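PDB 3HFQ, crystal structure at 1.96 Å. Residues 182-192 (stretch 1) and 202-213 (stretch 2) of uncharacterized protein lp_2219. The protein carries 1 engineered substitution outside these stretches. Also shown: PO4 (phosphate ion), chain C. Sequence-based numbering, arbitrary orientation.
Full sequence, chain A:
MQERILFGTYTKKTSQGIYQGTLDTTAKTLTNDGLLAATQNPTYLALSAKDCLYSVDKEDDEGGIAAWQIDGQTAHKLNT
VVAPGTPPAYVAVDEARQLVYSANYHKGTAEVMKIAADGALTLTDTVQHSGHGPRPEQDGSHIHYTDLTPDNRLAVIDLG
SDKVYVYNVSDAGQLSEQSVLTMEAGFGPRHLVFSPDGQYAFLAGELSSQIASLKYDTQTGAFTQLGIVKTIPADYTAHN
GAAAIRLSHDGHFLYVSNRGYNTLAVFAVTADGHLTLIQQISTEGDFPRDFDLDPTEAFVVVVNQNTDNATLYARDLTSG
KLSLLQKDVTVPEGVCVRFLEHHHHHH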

ATOM      1  N   THR A 182      15.408 -13.226  -4.075  1.00 10.98           N
ATOM      2  CA  THR A 182      14.711 -13.745  -5.238  1.00 14.09           C
ATOM      3  C   THR A 182      13.675 -14.762  -4.790  1.00 16.87           C
ATOM      4  O   THR A 182      13.995 -15.720  -4.088  1.00 15.87           O
ATOM      5  CB  THR A 182      15.687 -14.419  -6.224  1.00 16.96           C
ATOM      6  OG1 THR A 182      16.616 -13.447  -6.716  1.00 20.33           O
ATOM      7  CG2 THR A 182      14.925 -15.025  -7.396  1.00 18.22           C
HETATM    8  N   MSE A 183      12.431 -14.548  -5.202  1.00 15.61           N
HETATM    9  CA  MSE A 183      11.348 -15.449  -4.841  1.00 17.01           C
HETATM   10  C   MSE A 183      11.127 -16.505  -5.913  1.00 17.23           C
HETATM   11  O   MSE A 183      11.584 -16.353  -7.045  1.00 14.37           O
HETATM   12  CB  MSE A 183      10.067 -14.642  -4.626  1.00 13.85           C
HETATM   13  CG  MSE A 183      10.258 -13.485  -3.655  1.00 15.58           C
HETATM   14 SE   MSE A 183      10.406 -14.074  -1.823  1.00 32.52          SE
HETATM   15  CE  MSE A 183      12.020 -15.132  -1.887  1.00 83.66           C
ATOM     16  N   GLU A 184      10.438 -17.583  -5.549  1.00 14.72           N
ATOM     17  CA  GLU A 184      10.141 -18.645  -6.506  1.00 20.22           C
ATOM     18  C   GLU A 184       9.441 -18.021  -7.713  1.00 18.54           C
ATOM     19  O   GLU A 184       8.593 -17.139  -7.563  1.00 16.40           O
ATOM     20  CB  GLU A 184       9.230 -19.702  -5.868  1.00 30.52           C
ATOM     21  CG  GLU A 184       9.925 -20.654  -4.898  1.00 47.15           C
ATOM     22  CD  GLU A 184      10.751 -21.723  -5.601  1.00 58.63           C
ATOM     23  OE1 GLU A 184      11.790 -21.384  -6.206  1.00 61.42           O
ATOM     24  OE2 GLU A 184      10.354 -22.906  -5.548  1.00 62.84           O
ATOM     25  N   ALA A 185       9.796 -18.482  -8.908  1.00 16.79           N
ATOM     26  CA  ALA A 185       9.217 -17.948 -10.137  1.00 20.49           C
ATOM     27  C   ALA A 185       7.688 -17.936 -10.127  1.00 18.43           C
ATOM     28  O   ALA A 185       7.051 -18.956  -9.865  1.00 16.24           O
ATOM     29  CB  ALA A 185       9.725 -18.742 -11.336  1.00 19.44           C
ATOM     30  N   GLY A 186       7.108 -16.773 -10.415  1.00 14.33           N
ATOM     31  CA  GLY A 186       5.659 -16.652 -10.447  1.00 15.37           C
ATOM     32  C   GLY A 186       5.014 -16.205  -9.145  1.00 14.58           C
ATOM     33  O   GLY A 186       3.789 -16.078  -9.062  1.00 13.14           O
ATOM     34  N   PHE A 187       5.829 -15.971  -8.124  1.00 14.75           N
ATOM     35  CA  PHE A 187       5.316 -15.534  -6.830  1.00 17.53           C
ATOM     36  C   PHE A 187       4.605 -14.193  -6.985  1.00 15.08           C
ATOM     37  O   PHE A 187       3.533 -13.982  -6.416  1.00 14.50           O
ATOM     38  CB  PHE A 187       6.465 -15.415  -5.819  1.00 13.53           C
ATOM     39  CG  PHE A 187       6.020 -15.039  -4.427  1.00 15.45           C
ATOM     40  CD1 PHE A 187       6.045 -13.713  -4.005  1.00 13.75           C
ATOM     41  CD2 PHE A 187       5.570 -16.014  -3.538  1.00 17.46           C
ATOM     42  CE1 PHE A 187       5.632 -13.361  -2.716  1.00 10.99           C
ATOM     43  CE2 PHE A 187       5.152 -15.678  -2.252  1.00 14.40           C
ATOM     44  CZ  PHE A 187       5.183 -14.346  -1.837  1.00 13.37           C
ATOM     45  N   GLY A 188       5.204 -13.299  -7.769  1.00 11.77           N
ATOM     46  CA  GLY A 188       4.623 -11.985  -8.003  1.00  9.64           C
ATOM     47  C   GLY A 188       4.504 -11.134  -6.751  1.00 12.72           C
ATOM     48  O   GLY A 188       3.399 -10.715  -6.398  1.00 14.07           O
ATOM     49  N   PRO A 189       5.624 -10.843  -6.066  1.00 11.93           N
ATOM     50  CA  PRO A 189       5.622 -10.032  -4.841  1.00 10.35           C
ATOM     51  C   PRO A 189       5.085  -8.628  -5.105  1.00 11.87           C
ATOM     52  O   PRO A 189       5.397  -8.025  -6.127  1.00  9.67           O
ATOM     53  CB  PRO A 189       7.090 -10.035  -4.430  1.00  7.00           C
ATOM     54  CG  PRO A 189       7.794 -10.047  -5.766  1.00 10.64           C
ATOM     55  CD  PRO A 189       7.003 -11.088  -6.532  1.00  8.02           C
ATOM     56  N   ARG A 190       4.297  -8.102  -4.173  1.00 10.48           N
ATOM     57  CA  ARG A 190       3.686  -6.789  -4.366  1.00 10.42           C
ATOM     58  C   ARG A 190       3.988  -5.788  -3.256  1.00 11.47           C
ATOM     59  O   ARG A 190       4.638  -4.766  -3.494  1.00  8.50           O
ATOM     60  CB  ARG A 190       2.171  -6.965  -4.515  1.00  8.30           C
ATOM     61  CG  ARG A 190       1.408  -5.727  -4.996  1.00 10.33           C
ATOM     62  CD  ARG A 190      -0.083  -6.051  -5.087  1.00  8.93           C
ATOM     63  NE  ARG A 190      -0.874  -4.964  -5.658  1.00 12.83           N
ATOM     64  CZ  ARG A 190      -1.328  -3.915  -4.978  1.00 13.39           C
ATOM     65  NH1 ARG A 190      -1.076  -3.792  -3.678  1.00 11.79           N
ATOM     66  NH2 ARG A 190      -2.047  -2.989  -5.601  1.00 12.75           N
ATOM     67  N   HIS A 191       3.495  -6.080  -2.054  1.00 11.34           N
ATOM     68  CA  HIS A 191       3.696  -5.223  -0.884  1.00 11.87           C
ATOM     69  C   HIS A 191       4.186  -6.063   0.291  1.00 10.67           C
ATOM     70  O   HIS A 191       4.033  -7.284   0.298  1.00  9.71           O
ATOM     71  CB  HIS A 191       2.381  -4.562  -0.439  1.00  9.66           C
ATOM     72  CG  HIS A 191       1.967  -3.378  -1.268  1.00 12.27           C
ATOM     73  ND1 HIS A 191       0.999  -2.491  -0.834  1.00 10.38           N
ATOM     74  CD2 HIS A 191       2.364  -2.948  -2.477  1.00 11.11           C
ATOM     75  CE1 HIS A 191       0.826  -1.562  -1.755  1.00 10.07           C
ATOM     76  NE2 HIS A 191       1.637  -1.807  -2.766  1.00 10.22           N
ATOM     77  N   LEU A 192       4.759  -5.399   1.287  1.00 10.46           N
ATOM     78  CA  LEU A 192       5.227  -6.072   2.494  1.00 10.29           C
ATOM     79  C   LEU A 192       5.012  -5.154   3.689  1.00 11.64           C
ATOM     80  O   LEU A 192       4.706  -3.970   3.528  1.00  9.72           O
ATOM     81  CB  LEU A 192       6.713  -6.455   2.378  1.00  9.36           C
ATOM     82  CG  LEU A 192       7.837  -5.416   2.290  1.00  9.29           C
ATOM     83  CD1 LEU A 192       8.025  -4.692   3.624  1.00  9.73           C
ATOM     84  CD2 LEU A 192       9.128  -6.138   1.922  1.00 11.19           C
ATOM     85  N   PHE A 202       6.436  -9.481   6.276  1.00  9.24           N
ATOM     86  CA  PHE A 202       5.458 -10.360   5.655  1.00  8.86           C
ATOM     87  C   PHE A 202       5.215  -9.805   4.266  1.00  7.89           C
ATOM     88  O   PHE A 202       4.803  -8.656   4.103  1.00  8.07           O
ATOM     89  CB  PHE A 202       4.194 -10.382   6.514  1.00  7.88           C
ATOM     90  CG  PHE A 202       4.466 -10.796   7.934  1.00 12.02           C
ATOM     91  CD1 PHE A 202       4.633 -12.141   8.264  1.00 13.25           C
ATOM     92  CD2 PHE A 202       4.655  -9.837   8.923  1.00 13.78           C
ATOM     93  CE1 PHE A 202       4.990 -12.522   9.560  1.00 12.63           C
ATOM     94  CE2 PHE A 202       5.013 -10.207  10.220  1.00 18.32           C
ATOM     95  CZ  PHE A 202       5.181 -11.554  10.538  1.00 15.23           C
ATOM     96  N   LEU A 203       5.497 -10.635   3.268  1.00  9.88           N
ATOM     97  CA  LEU A 203       5.398 -10.244   1.868  1.00  8.37           C
ATOM     98  C   LEU A 203       4.198 -10.835   1.142  1.00  9.85           C
ATOM     99  O   LEU A 203       4.004 -12.050   1.120  1.00  8.92           O
ATOM    100  CB  LEU A 203       6.688 -10.669   1.161  1.00  6.51           C
ATOM    101  CG  LEU A 203       6.842 -10.498  -0.348  1.00 10.43           C
ATOM    102  CD1 LEU A 203       7.035  -9.028  -0.696  1.00  7.12           C
ATOM    103  CD2 LEU A 203       8.042 -11.318  -0.811  1.00 13.58           C
ATOM    104  N   ALA A 204       3.398  -9.971   0.530  1.00 10.09           N
ATOM    105  CA  ALA A 204       2.229 -10.439  -0.194  1.00 12.86           C
ATOM    106  C   ALA A 204       2.593 -10.785  -1.631  1.00 14.37           C
ATOM    107  O   ALA A 204       3.236  -9.999  -2.326  1.00 11.58           O
ATOM    108  CB  ALA A 204       1.136  -9.378  -0.167  1.00 12.39           C
ATOM    109  N   GLY A 205       2.197 -11.984  -2.051  1.00 10.66           N
ATOM    110  CA  GLY A 205       2.450 -12.429  -3.406  1.00  9.46           C
ATOM    111  C   GLY A 205       1.147 -12.284  -4.167  1.00 11.58           C
ATOM    112  O   GLY A 205       0.244 -13.105  -4.030  1.00 12.45           O
ATOM    113  N   GLU A 206       1.050 -11.230  -4.966  1.00 12.58           N
ATOM    114  CA  GLU A 206      -0.162 -10.966  -5.726  1.00 14.31           C
ATOM    115  C   GLU A 206      -0.587 -12.088  -6.663  1.00 13.23           C
ATOM    116  O   GLU A 206      -1.697 -12.606  -6.559  1.00 15.02           O
ATOM    117  CB  GLU A 206      -0.007  -9.688  -6.557  1.00 17.42           C
ATOM    118  CG  GLU A 206      -1.221  -9.403  -7.438  1.00 19.70           C
ATOM    119  CD  GLU A 206      -1.022  -8.228  -8.374  1.00 18.08           C
ATOM    120  OE1 GLU A 206      -0.638  -7.143  -7.894  1.00 14.98           O
ATOM    121  OE2 GLU A 206      -1.261  -8.389  -9.591  1.00 20.87           O
ATOM    122  N   LEU A 207       0.309 -12.457  -7.571  1.00 13.26           N
ATOM    123  CA  LEU A 207       0.023 -13.468  -8.583  1.00 12.94           C
ATOM    124  C   LEU A 207      -0.201 -14.898  -8.100  1.00 16.93           C
ATOM    125  O   LEU A 207      -0.926 -15.663  -8.742  1.00 16.83           O
ATOM    126  CB  LEU A 207       1.133 -13.442  -9.639  1.00 12.91           C
ATOM    127  CG  LEU A 207       1.456 -12.049 -10.198  1.00 12.38           C
ATOM    128  CD1 LEU A 207       2.625 -12.141 -11.170  1.00 13.40           C
ATOM    129  CD2 LEU A 207       0.227 -11.457 -10.890  1.00 14.28           C
ATOM    130  N   SER A 208       0.403 -15.262  -6.976  1.00 12.46           N
ATOM    131  CA  SER A 208       0.261 -16.615  -6.447  1.00 16.96           C
ATOM    132  C   SER A 208      -0.690 -16.697  -5.255  1.00 13.65           C
ATOM    133  O   SER A 208      -0.918 -17.780  -4.713  1.00 12.96           O
ATOM    134  CB  SER A 208       1.632 -17.148  -6.033  1.00 16.34           C
ATOM    135  OG  SER A 208       2.213 -16.304  -5.050  1.00 15.33           O
ATOM    136  N   SER A 209      -1.248 -15.560  -4.853  1.00 10.95           N
ATOM    137  CA  SER A 209      -2.157 -15.519  -3.710  1.00 10.11           C
ATOM    138  C   SER A 209      -1.517 -16.200  -2.503  1.00 10.78           C
ATOM    139  O   SER A 209      -2.085 -17.123  -1.920  1.00 11.36           O
ATOM    140  CB  SER A 209      -3.482 -16.208  -4.050  1.00 13.32           C
ATOM    141  OG  SER A 209      -4.193 -15.467  -5.027  1.00 14.64           O
ATOM    142  N   GLN A 210      -0.330 -15.728  -2.136  1.00 12.93           N
ATOM    143  CA  GLN A 210       0.414 -16.282  -1.010  1.00 15.61           C
ATOM    144  C   GLN A 210       1.065 -15.185  -0.180  1.00 11.96           C
ATOM    145  O   GLN A 210       1.165 -14.037  -0.610  1.00 12.07           O
ATOM    146  CB  GLN A 210       1.533 -17.200  -1.512  1.00 14.74           C
ATOM    147  CG  GLN A 210       1.089 -18.423  -2.277  1.00 15.56           C
ATOM    148  CD  GLN A 210       2.266 -19.223  -2.803  1.00 20.18           C
ATOM    149  OE1 GLN A 210       3.095 -18.708  -3.553  1.00 19.47           O
ATOM    150  NE2 GLN A 210       2.343 -20.488  -2.415  1.00 15.89           N
ATOM    151  N   ILE A 211       1.503 -15.549   1.019  1.00  8.11           N
ATOM    152  CA  ILE A 211       2.219 -14.616   1.875  1.00  8.71           C
ATOM    153  C   ILE A 211       3.486 -15.333   2.308  1.00 10.83           C
ATOM    154  O   ILE A 211       3.443 -16.485   2.736  1.00 10.41           O
ATOM    155  CB  ILE A 211       1.438 -14.216   3.148  1.00 10.85           C
ATOM    156  CG1 ILE A 211       0.219 -13.366   2.780  1.00 15.00           C
ATOM    157  CG2 ILE A 211       2.359 -13.405   4.078  1.00  9.69           C
ATOM    158  CD1 ILE A 211      -0.610 -12.929   3.984  1.00 17.57           C
ATOM    159  N   ALA A 212       4.618 -14.657   2.176  1.00 10.60           N
ATOM    160  CA  ALA A 212       5.885 -15.234   2.580  1.00 12.17           C
ATOM    161  C   ALA A 212       6.331 -14.559   3.868  1.00 13.16           C
ATOM    162  O   ALA A 212       6.306 -13.330   3.967  1.00 11.86           O
ATOM    163  CB  ALA A 212       6.930 -15.018   1.489  1.00 14.30           C
ATOM    164  N   SER A 213       6.701 -15.352   4.871  1.00  9.41           N
ATOM    165  CA  SER A 213       7.199 -14.776   6.112  1.00 12.85           C
ATOM    166  C   SER A 213       8.704 -14.678   5.902  1.00 13.22           C
ATOM    167  O   SER A 213       9.327 -15.632   5.433  1.00 13.69           O
ATOM    168  CB  SER A 213       6.898 -15.682   7.314  1.00 14.80           C
ATOM    169  OG  SER A 213       5.534 -15.615   7.688  1.00 18.85           O
TER
HETATM  170  P   PO4 C 402      -1.608  -4.398  -9.563  1.00 18.55           P
HETATM  171  O1  PO4 C 402      -2.737  -4.801 -10.583  1.00 21.26           O
HETATM  172  O2  PO4 C 402      -2.148  -4.545  -8.091  1.00 16.27           O
HETATM  173  O3  PO4 C 402      -0.353  -5.333  -9.763  1.00 26.00           O
HETATM  174  O4  PO4 C 402      -1.185  -2.898  -9.809  1.00 24.62           O

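Strands 189-192 and 202-205 run antiparallel, their axes 146° apart and 4.7 Å at closest approach. Pro 189 faces Gly 205 and Leu 192 faces Leu 203 as non-hydrogen-bonded pairs, and the register slips by one residue between them, a beta bulge. Two good backbone bonds lie within this span: Arg 190 N to Ala 204 O (2.9 Å) and Ala 204 N to His 191 O (2.8 Å). One residue, Ala 204, thus answers two neighbours, and His 191 N is left buried without a partner. Toward the loop the pairing loosens, with a weak bond from Glu 206 N to Gly 188 O at 2.8 Å.

Glycine makes room for the main apolar contact. Phe 187 CE1 lies 3.4 Å from Gly 205 CA, and a CB there would clash with Phe 187 CZ; a CB on Gly 188 would likewise strike Leu 207 CG. The Phe 187 ring also meets Leu 203 (CE1 to CD2, 3.7 Å) and Ala 212 (CZ to CB, 3.8 Å). Leu 203 CD1 reaches Pro 189 CB at 3.9 Å, while its CD2 touches Met 183 SE at 3.8 Å.

Charge works separately: the extended Arg 190 forms a salt bridge, NE to Glu 206 OE1 (3.1 Å), and NE also donates to phosphate O2 at 2.8 Å.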